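Local structure of deferrochelatase (Vibrio cholerae, 5DE0) at residues B[177-182]-B[281-286]; B[20-25]-B[128-133]. The protein binds heme b and probably acts as a peroxidase of the dye-decolorizing (DyP) type. One frame throughout, in Å; residues are numbered along the deposited sequence.

Contact 1 of 2, residues B[177-182]-B[281-286]; sequences QRFVHN and TKAVTG. With HEM (protoporphyrin IX containing Fe), chain F.
Inner strand 172-181 and edge strand 281-291 pair antiparallel in the C-terminal ferredoxin-like half of the DyP fold, and one face of the pair lines the heme pocket. Phe179 and His181 share that face with Thr281 and Ala283; Gln177 also belongs to the pocket, its OE1 close to the heme vinyl carbon CBB. Phe179 is central, its CG anti to the carbonyl carbon (chi1 -79°). Its ring is sandwiched: the heme methyl CMC lies 3.6 Å above one face, and Ala283 CB covers the opposite face in a CH-pi contact, 4.1 Å from the ring centroid. Heme CBB also reaches Phe179 CZ at 3.3 Å. His181 and Thr281 run side by side. Thr281 OG1 meets the imidazole at its edge and hydrogen-bonds to His181 ND1 at 2.8 Å; either could be the donor. His181 NE2 is hydrogen-bonded to Asp141 OD2, so both ring nitrogens are held. Arg178 and Val284 also lie side by side, and Val284 CG1 sits over the centre of the guanidinium, 3.5 Å above its plane. Salt bridges to Asp129 and Asp244 hold that group. Between the backbones, Val180 N to Lys282 O and Val284 N to Arg178 O are straight bonds. Past Ala283, where strand 281-291 is interrupted, Thr285 OG1 accepts the Arg178 N-H at 2.8 Å. A water links Gln177 NE2 to Thr285 O, donating to that carbonyl at 2.6 Å.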
loop_
_atom_site.group_PDB
_atom_site.type_symbol
_atom_site.label_atom_id
_atom_site.label_comp_id
_atom_site.label_asym_id
_atom_site.label_seq_id
_atom_site.Cartn_x
_atom_site.Cartn_y
_atom_site.Cartn_z
ATOM N N GLN B 177 9.865 8.787 -12.176
ATOM C CA GLN B 177 10.824 7.695 -12.070
ATOM C C GLN B 177 10.604 6.947 -10.764
ATOM O O GLN B 177 10.739 7.528 -9.686
ATOM C CB GLN B 177 12.263 8.212 -12.123
ATOM C CG GLN B 177 12.805 8.524 -13.504
ATOM C CD GLN B 177 14.210 9.099 -13.440
ATOM O OE1 GLN B 177 14.441 10.127 -12.804
ATOM N NE2 GLN B 177 15.161 8.426 -14.083
ATOM N N ARG B 178 10.262 5.667 -10.851
ATOM C CA ARG B 178 10.135 4.857 -9.648
ATOM C C ARG B 178 11.500 4.336 -9.229
ATOM O O ARG B 178 12.134 3.571 -9.956
ATOM C CB ARG B 178 9.168 3.690 -9.855
ATOM C CG ARG B 178 8.935 2.891 -8.586
ATOM C CD ARG B 178 7.623 2.125 -8.613
ATOM N NE ARG B 178 7.668 0.958 -9.487
ATOM C CZ ARG B 178 8.219 -0.203 -9.150
ATOM N NH1 ARG B 178 8.787 -0.350 -7.961
ATOM N NH2 ARG B 178 8.211 -1.216 -10.007
ATOM N N PHE B 179 11.952 4.756 -8.052
ATOM C CA PHE B 179 13.251 4.335 -7.550
ATOM C C PHE B 179 13.141 3.199 -6.541
ATOM O O PHE B 179 12.239 3.181 -5.702
ATOM C CB PHE B 179 13.986 5.522 -6.924
ATOM C CG PHE B 179 14.631 6.425 -7.928
ATOM C CD1 PHE B 179 13.950 7.517 -8.436
ATOM C CD2 PHE B 179 15.920 6.178 -8.369
ATOM C CE1 PHE B 179 14.544 8.345 -9.363
ATOM C CE2 PHE B 179 16.518 7.002 -9.296
ATOM C CZ PHE B 179 15.832 8.087 -9.794
ATOM N N VAL B 180 14.063 2.247 -6.639
ATOM C CA VAL B 180 14.151 1.156 -5.677
ATOM C C VAL B 180 15.415 1.326 -4.841
ATOM O O VAL B 180 16.520 1.409 -5.381
ATOM C CB VAL B 180 14.163 -0.217 -6.367
ATOM C CG1 VAL B 180 14.216 -1.332 -5.332
ATOM C CG2 VAL B 180 12.942 -0.372 -7.259
ATOM N N HIS B 181 15.247 1.379 -3.523
ATOM C CA HIS B 181 16.349 1.690 -2.619
ATOM C C HIS B 181 17.106 0.455 -2.137
ATOM O O HIS B 181 16.528 -0.616 -1.958
ATOM C CB HIS B 181 15.832 2.471 -1.407
ATOM C CG HIS B 181 15.449 3.885 -1.716
ATOM N ND1 HIS B 181 15.509 4.411 -2.988
ATOM C CD2 HIS B 181 15.005 4.883 -0.916
ATOM C CE1 HIS B 181 15.117 5.672 -2.959
ATOM N NE2 HIS B 181 14.806 5.983 -1.713
ATOM N N ASN B 182 18.408 0.625 -1.934
ATOM C CA ASN B 182 19.234 -0.377 -1.274
ATOM C C ASN B 182 19.557 0.107 0.134
ATOM O O ASN B 182 20.639 0.639 0.385
ATOM C CB ASN B 182 20.518 -0.639 -2.066
ATOM C CG ASN B 182 21.292 -1.847 -1.559
ATOM O OD1 ASN B 182 21.127 -2.276 -0.416
ATOM N ND2 ASN B 182 22.147 -2.399 -2.412
ATOM N N THR B 281 20.359 3.758 -4.878
ATOM C CA THR B 281 19.020 3.635 -5.438
ATOM C C THR B 281 19.090 3.511 -6.955
ATOM O O THR B 281 20.050 3.961 -7.580
ATOM C CB THR B 281 18.122 4.832 -5.057
ATOM O OG1 THR B 281 16.781 4.590 -5.500
ATOM C CG2 THR B 281 18.638 6.119 -5.684
ATOM N N LYS B 282 18.076 2.882 -7.539
ATOM C CA LYS B 282 18.031 2.669 -8.981
ATOM C C LYS B 282 16.638 2.942 -9.539
ATOM O O LYS B 282 15.635 2.512 -8.968
ATOM C CB LYS B 282 18.458 1.240 -9.328
ATOM C CG LYS B 282 19.889 0.897 -8.940
ATOM C CD LYS B 282 20.221 -0.547 -9.269
ATOM C CE LYS B 282 21.664 -0.873 -8.922
ATOM N NZ LYS B 282 22.004 -2.287 -9.246
ATOM N N ALA B 283 16.582 3.655 -10.660
ATOM C CA ALA B 283 15.316 3.908 -11.337
ATOM C C ALA B 283 14.858 2.656 -12.073
ATOM O O ALA B 283 15.643 2.018 -12.773
ATOM C CB ALA B 283 15.450 5.079 -12.300
ATOM N N VAL B 284 13.586 2.302 -11.912
ATOM C CA VAL B 284 13.037 1.115 -12.558
ATOM C C VAL B 284 12.031 1.512 -13.637
ATOM O O VAL B 284 11.704 0.721 -14.523
ATOM C CB VAL B 284 12.371 0.169 -11.529
ATOM C CG1 VAL B 284 11.011 0.702 -11.105
ATOM C CG2 VAL B 284 12.246 -1.239 -12.094
ATOM N N THR B 285 11.547 2.748 -13.558
ATOM C CA THR B 285 10.686 3.310 -14.592
ATOM C C THR B 285 11.163 4.713 -14.947
ATOM O O THR B 285 11.954 5.310 -14.215
ATOM C CB THR B 285 9.210 3.378 -14.151
ATOM O OG1 THR B 285 9.093 4.213 -12.992
ATOM C CG2 THR B 285 8.670 1.991 -13.834
ATOM N N GLY B 286 10.682 5.233 -16.071
ATOM C CA GLY B 286 11.028 6.575 -16.503
ATOM C C GLY B 286 10.150 7.020 -17.655
ATOM O O GLY B 286 10.031 6.315 -18.656
HETATM C CHA HEM F . 16.457 17.993 -3.475
HETATM C CHB HEM F . 15.446 17.040 -8.123
HETATM C CHC HEM F . 15.722 12.263 -7.247
HETATM C CHD HEM F . 15.860 13.229 -2.496
HETATM C C1A HEM F . 16.163 18.154 -4.811
HETATM C C2A HEM F . 16.007 19.415 -5.508
HETATM C C3A HEM F . 15.726 19.151 -6.788
HETATM C C4A HEM F . 15.695 17.713 -6.949
HETATM C CMA HEM F . 15.477 20.180 -7.913
HETATM C CAA HEM F . 16.146 20.816 -4.873
HETATM C CBA HEM F . 17.503 21.399 -5.265
HETATM C CGA HEM F . 17.740 22.690 -4.531
HETATM O O1A HEM F . 18.117 22.635 -3.332
HETATM O O2A HEM F . 17.555 23.769 -5.149
HETATM C C1B HEM F . 15.519 15.678 -8.303
HETATM C C2B HEM F . 15.526 15.001 -9.580
HETATM C C3B HEM F . 15.596 13.689 -9.360
HETATM C C4B HEM F . 15.645 13.470 -7.919
HETATM C CMB HEM F . 15.451 15.677 -10.968
HETATM C CAB HEM F . 15.622 12.648 -10.503
HETATM C CBB HEM F . 15.638 11.337 -10.274
HETATM C C1C HEM F . 15.750 12.096 -5.877
HETATM C C2C HEM F . 15.743 10.832 -5.162
HETATM C C3C HEM F . 15.779 11.108 -3.843
HETATM C C4C HEM F . 15.816 12.550 -3.695
HETATM C CMC HEM F . 15.694 9.449 -5.852
HETATM C CAC HEM F . 15.795 10.160 -2.618
HETATM C CBC HEM F . 15.882 8.828 -2.683
HETATM C C1D HEM F . 16.152 14.564 -2.313
HETATM C C2D HEM F . 16.591 15.159 -1.072
HETATM C C3D HEM F . 16.776 16.651 -1.376
HETATM C C4D HEM F . 16.431 16.806 -2.772
HETATM C CMD HEM F . 16.826 14.451 0.280
HETATM C CAD HEM F . 17.240 17.748 -0.396
HETATM C CBD HEM F . 16.053 18.330 0.361
HETATM C CGD HEM F . 15.128 19.036 -0.595
HETATM O O1D HEM F . 14.105 18.425 -1.000
HETATM O O2D HEM F . 15.407 20.210 -0.952
HETATM N NA HEM F . 15.965 17.137 -5.723
HETATM N NB HEM F . 15.594 14.715 -7.312
HETATM N NC HEM F . 15.797 13.119 -4.949
HETATM N ND HEM F . 16.072 15.561 -3.280
HETATM FE FE HEM F . 15.945 15.129 -5.305
HETATM O O HOH W 1 14.244 5.976 -15.229
#

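Contact 2 of 2, residues B[20-25]-B[128-133]; sequences LYTLLK and VDETYG
Strands 18-26 and 125-134 run antiparallel in the N-terminal ferredoxin-like half of the DyP fold, and backbone hydrogen bonds hold them in register. Tyr21 and Thr131 form a hydrogen-bonded pair. Tyr21 N reaches Thr131 O at 2.9 Å, nearly along the C=O axis, while the return bond from Thr131 N comes in above the carbonyl plane of Tyr21. Leu23 and Asp129 form the next hydrogen-bonded pair, with both donors in the plane of the carbonyl they meet, and Asp129 N uses a lone pair of Leu23 O at 3.0 Å. Val128 N also lies near Leu23 O, in a weak, bent bond (120°). Val128 and Asp129 thus both face Leu23, which makes a classic beta bulge.

On the face of Leu20, Thr22, Glu130 and Tyr132, Leu20 and Tyr132 make an apolar contact. The two lie side by side. Leu20 CG is anti to the backbone N (chi1 169°), and CD1 rests over the Tyr132 ring in a CH-pi contact, 3.9 Å from the centroid and toward the rim.

Polar side chains add three details. Tyr132 OH donates to the anti lone pair of Glu130 OE2 at 2.7 Å. Thr22 OG1 is buried and has no polar partner in the model. On the other face, a water donates to Tyr21 O at 3.0 Å and also hydrogen-bonds to Thr131 OG1.

Helix 108-117 packs on the first face through Leu114 and Phe111. Glu130 OE2 accepts a hydrogen bond from Val241 N of the second subunit, and Glu130 OE1 is hydrogen-bonded to Ser242 OG of that subunit. Strand 98-104 flanks 18-26 on its other edge. Tyr21 and Thr131 pack on strands 232-239 and 247-253.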
loop_
_atom_site.group_PDB
_atom_site.type_symbol
_atom_site.label_atom_id
_atom_site.label_comp_id
_atom_site.label_asym_id
_atom_site.label_seq_id
_atom_site.Cartn_x
_atom_site.Cartn_y
_atom_site.Cartn_z
ATOM N N LEU B 20 -1.453 8.535 -5.352
ATOM C CA LEU B 20 -1.532 7.467 -6.338
ATOM C C LEU B 20 -0.842 7.879 -7.631
ATOM O O LEU B 20 -1.126 8.939 -8.187
ATOM C CB LEU B 20 -2.989 7.097 -6.621
ATOM C CG LEU B 20 -3.214 6.184 -7.829
ATOM C CD1 LEU B 20 -2.552 4.834 -7.611
ATOM C CD2 LEU B 20 -4.699 6.023 -8.114
ATOM N N TYR B 21 0.069 7.037 -8.104
ATOM C CA TYR B 21 0.747 7.282 -9.370
ATOM C C TYR B 21 0.580 6.080 -10.290
ATOM O O TYR B 21 1.202 5.038 -10.078
ATOM C CB TYR B 21 2.231 7.562 -9.153
ATOM C CG TYR B 21 2.548 8.469 -7.986
ATOM C CD1 TYR B 21 2.566 9.849 -8.137
ATOM C CD2 TYR B 21 2.854 7.940 -6.737
ATOM C CE1 TYR B 21 2.871 10.678 -7.073
ATOM C CE2 TYR B 21 3.161 8.760 -5.669
ATOM C CZ TYR B 21 3.170 10.128 -5.842
ATOM O OH TYR B 21 3.473 10.948 -4.778
ATOM N N THR B 22 -0.250 6.231 -11.318
ATOM C CA THR B 22 -0.562 5.120 -12.204
ATOM C C THR B 22 -0.075 5.362 -13.632
ATOM O O THR B 22 -0.415 6.369 -14.256
ATOM C CB THR B 22 -2.078 4.844 -12.227
ATOM O OG1 THR B 22 -2.527 4.541 -10.901
ATOM C CG2 THR B 22 -2.396 3.670 -13.139
ATOM N N LEU B 23 0.732 4.433 -14.134
ATOM C CA LEU B 23 1.165 4.452 -15.525
ATOM C C LEU B 23 0.441 3.346 -16.285
ATOM O O LEU B 23 0.475 2.185 -15.880
ATOM C CB LEU B 23 2.682 4.271 -15.630
ATOM C CG LEU B 23 3.564 5.283 -14.892
ATOM C CD1 LEU B 23 5.035 5.035 -15.196
ATOM C CD2 LEU B 23 3.178 6.702 -15.259
ATOM N N LEU B 24 -0.217 3.701 -17.385
ATOM C CA LEU B 24 -0.969 2.709 -18.146
ATOM C C LEU B 24 -0.765 2.850 -19.653
ATOM O O LEU B 24 -0.365 3.903 -20.149
ATOM C CB LEU B 24 -2.462 2.795 -17.802
ATOM C CG LEU B 24 -3.219 4.102 -18.061
ATOM C CD1 LEU B 24 -3.898 4.083 -19.421
ATOM C CD2 LEU B 24 -4.236 4.363 -16.958
ATOM N N LYS B 25 -1.040 1.766 -20.369
ATOM C CA LYS B 25 -0.931 1.741 -21.820
ATOM C C LYS B 25 -2.311 1.510 -22.423
ATOM O O LYS B 25 -3.086 0.703 -21.911
ATOM C CB LYS B 25 0.043 0.648 -22.267
ATOM C CG LYS B 25 0.390 0.668 -23.745
ATOM C CD LYS B 25 1.437 1.726 -24.060
ATOM C CE LYS B 25 1.759 1.749 -25.548
ATOM N NZ LYS B 25 2.739 2.814 -25.897
ATOM N N VAL B 128 0.729 -0.464 -16.590
ATOM C CA VAL B 128 2.148 -0.804 -16.586
ATOM C C VAL B 128 2.738 -0.719 -15.181
ATOM O O VAL B 128 3.566 -1.544 -14.790
ATOM C CB VAL B 128 2.943 0.121 -17.529
ATOM C CG1 VAL B 128 4.412 -0.277 -17.561
ATOM C CG2 VAL B 128 2.348 0.082 -18.925
ATOM N N ASP B 129 2.309 0.284 -14.424
ATOM C CA ASP B 129 2.774 0.457 -13.056
ATOM C C ASP B 129 1.704 1.151 -12.219
ATOM O O ASP B 129 1.010 2.046 -12.695
ATOM C CB ASP B 129 4.078 1.257 -13.025
ATOM C CG ASP B 129 4.954 0.904 -11.834
ATOM O OD1 ASP B 129 4.506 0.117 -10.972
ATOM O OD2 ASP B 129 6.091 1.420 -11.754
ATOM N N GLU B 130 1.575 0.723 -10.968
ATOM C CA GLU B 130 0.597 1.290 -10.049
ATOM C C GLU B 130 1.231 1.445 -8.674
ATOM O O GLU B 130 1.410 0.466 -7.949
ATOM C CB GLU B 130 -0.653 0.406 -9.975
ATOM C CG GLU B 130 -1.725 0.899 -9.013
ATOM C CD GLU B 130 -2.943 -0.009 -8.986
ATOM O OE1 GLU B 130 -3.010 -0.938 -9.818
ATOM O OE2 GLU B 130 -3.832 0.205 -8.134
ATOM N N THR B 131 1.580 2.677 -8.322
ATOM C CA THR B 131 2.312 2.924 -7.086
ATOM C C THR B 131 1.527 3.792 -6.114
ATOM O O THR B 131 1.104 4.899 -6.452
ATOM C CB THR B 131 3.669 3.599 -7.366
ATOM O OG1 THR B 131 4.358 2.884 -8.397
ATOM C CG2 THR B 131 4.522 3.620 -6.110
ATOM N N TYR B 132 1.339 3.278 -4.902
ATOM C CA TYR B 132 0.689 4.031 -3.837
ATOM C C TYR B 132 1.731 4.624 -2.898
ATOM O O TYR B 132 2.385 3.900 -2.145
ATOM C CB TYR B 132 -0.281 3.141 -3.061
ATOM C CG TYR B 132 -1.504 2.734 -3.855
ATOM C CD1 TYR B 132 -1.501 1.583 -4.632
ATOM C CD2 TYR B 132 -2.660 3.503 -3.828
ATOM C CE1 TYR B 132 -2.612 1.208 -5.360
ATOM C CE2 TYR B 132 -3.779 3.136 -4.553
ATOM C CZ TYR B 132 -3.748 1.987 -5.317
ATOM O OH TYR B 132 -4.858 1.617 -6.040
ATOM N N GLY B 133 1.882 5.943 -2.952
ATOM C CA GLY B 133 2.854 6.633 -2.127
ATOM C C GLY B 133 2.265 7.074 -0.801
ATOM O O GLY B 133 1.051 7.241 -0.673
HETATM O O HOH W 2 4.086 4.262 -10.514
#

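Contacts 1 and 2 occupy matching places in the two halves of the protein. Each pairs the inner first strand of a four-stranded antiparallel sheet with the last, at its edge. Contact 1 is mostly buried and serves the heme pocket: aromatic and vinyl contacts and a fixed histidine dominate one face. Contact 2 is partly buried and lies away from the cofactor; one face takes a helix and reaches the second subunit. Both have backbone hydrogen bonds; contact 2 ends in a classic bulge, while in contact 1 a threonine hydroxyl takes over as acceptor. The halves join directly: Arg178 NE forms a 2.8 Å salt bridge with Asp129 OD2, and Thr285 CG2 packs on that oxygen.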